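Local coordinates for flagellar hook-associated protein 2 (Bdellovibrio bacteriovorus, PDB 6KTY), which probably caps the tip of the growing flagellar filament, helping flagellin subunits polymerise there and keeping them from leaking out of the central channel, at residues N167-T170 / D171-P174. Sequence-based numbering, arbitrary orientation.
Sequences NKST and DLVP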
loop_
_atom_site.group_PDB
_atom_site.type_symbol
_atom_site.label_atom_id
_atom_site.label_comp_id
_atom_site.label_asym_id
_atom_site.label_seq_id
_atom_site.Cartn_x
_atom_site.Cartn_y
_atom_site.Cartn_z
ATOM N N ASN A 167 -12.671 0.587 16.284
ATOM C CA ASN A 167 -11.356 0.361 15.703
ATOM C C ASN A 167 -10.374 -0.138 16.730
ATOM O O ASN A 167 -9.224 0.299 16.798
ATOM C CB ASN A 167 -10.887 1.626 14.962
ATOM C CG ASN A 167 -11.744 1.887 13.764
ATOM O OD1 ASN A 167 -11.918 0.995 12.979
ATOM N ND2 ASN A 167 -12.301 3.077 13.629
ATOM N N LYS A 168 -10.870 -1.073 17.523
ATOM C CA LYS A 168 -10.076 -1.766 18.528
ATOM C C LYS A 168 -10.695 -3.130 18.784
ATOM O O LYS A 168 -11.847 -3.353 18.441
ATOM C CB LYS A 168 -9.980 -0.972 19.835
ATOM C CG LYS A 168 -11.302 -0.607 20.503
ATOM C CD LYS A 168 -11.071 -0.102 21.953
ATOM N N SER A 169 -9.931 -4.025 19.395
ATOM C CA SER A 169 -10.432 -5.334 19.776
ATOM C C SER A 169 -9.582 -5.934 20.886
ATOM O O SER A 169 -8.339 -5.897 20.832
ATOM C CB SER A 169 -10.441 -6.313 18.595
ATOM O OG SER A 169 -11.008 -7.557 18.994
ATOM N N THR A 170 -10.265 -6.492 21.880
ATOM C CA THR A 170 -9.632 -7.363 22.861
ATOM C C THR A 170 -9.869 -8.854 22.530
ATOM O O THR A 170 -9.306 -9.723 23.199
ATOM C CB THR A 170 -10.141 -7.057 24.272
ATOM O OG1 THR A 170 -11.551 -7.300 24.334
ATOM C CG2 THR A 170 -9.875 -5.593 24.639
ATOM N N ASP A 171 -10.679 -9.164 21.506
ATOM C CA ASP A 171 -11.031 -10.582 21.186
ATOM C C ASP A 171 -10.189 -11.296 20.117
ATOM O O ASP A 171 -10.105 -12.531 20.108
ATOM C CB ASP A 171 -12.491 -10.705 20.751
ATOM C CG ASP A 171 -13.445 -10.321 21.832
ATOM O OD1 ASP A 171 -13.370 -10.878 22.954
ATOM O OD2 ASP A 171 -14.283 -9.457 21.550
ATOM N N LEU A 172 -9.608 -10.547 19.201
ATOM C CA LEU A 172 -8.890 -11.160 18.072
ATOM C C LEU A 172 -7.578 -11.825 18.450
ATOM O O LEU A 172 -7.231 -12.883 17.921
ATOM C CB LEU A 172 -8.666 -10.123 16.992
ATOM C CG LEU A 172 -9.997 -9.728 16.378
ATOM C CD1 LEU A 172 -9.821 -8.936 15.136
ATOM C CD2 LEU A 172 -10.782 -11.039 16.111
ATOM N N VAL A 173 -6.849 -11.184 19.357
ATOM C CA VAL A 173 -5.604 -11.709 19.877
ATOM C C VAL A 173 -5.844 -11.728 21.368
ATOM O O VAL A 173 -5.852 -10.671 21.997
ATOM C CB VAL A 173 -4.395 -10.815 19.511
ATOM C CG1 VAL A 173 -3.105 -11.342 20.180
ATOM C CG2 VAL A 173 -4.237 -10.750 17.996
ATOM N N PRO A 174 -6.124 -12.920 21.925
ATOM C CA PRO A 174 -6.475 -13.004 23.343
ATOM C C PRO A 174 -5.354 -12.490 24.237
ATOM O O PRO A 174 -4.201 -12.918 24.089
ATOM C CB PRO A 174 -6.700 -14.512 23.564
ATOM C CG PRO A 174 -7.113 -15.020 22.231
ATOM C CD PRO A 174 -6.280 -14.226 21.249
HETATM O O HOH W 1 -13.512 -8.128 19.103
HETATM O O HOH W 2 -14.567 -7.433 23.508
#
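The hydroxyl of Ser169 reaches forward to the backbone of Asp171 and Leu172 in the turn between the short strands 168-169 and 178-180. With OG anti to the backbone N (chi1 -177°), the oxygen swings over beside the carbonyl carbon and faces the amides of Asp171 and Leu172. Asp171 N donates to Ser169 OG at 3.0 Å, bent to 143° at the hydrogen; Leu172 N adds a weak bond to the same OG at 3.3 Å. Ser169 OG accepting from Asp171 N, two residues on, is an ST turn.

Leu172 comes against Ser169 with its branch carbon, CG lying 3.5 Å from OG, and its side chain packs on Ile162, Leu164 and Leu178 of the neighbouring strands. Asp171 instead sends its carboxylate to the Thr170 side, with CG anti to its own carbonyl carbon (chi1 -63°). There OD2 accepts hydrogen bonds from two waters. The first, 2.9 Å from Asp171 OD2, also lies 2.6 Å from Ser169 OG; the second, 2.8 Å from Asp171 OD2, bridges to Thr170 OG1.

Strand 168-169 is an outer strand, within this chain, of a small antiparallel sheet, where Ser169 pairs through its backbone with Leu178, in the part of this FliD fragment that matches the C-terminal family of the flagellar cap protein. Beyond the turn, Leu172 O accepts a hydrogen bond from Gln101 NE2 of a second subunit, which sets this loop at a subunit interface.

Chemically, two amide donors, one of them weak, and a water surround the OG of the buried Ser169, which should steady the side chain in this rotamer. The carboxylate of Asp171 meets both hydroxyls through water, a link likely to be more adaptable than the direct amide bonds to Ser169 OG.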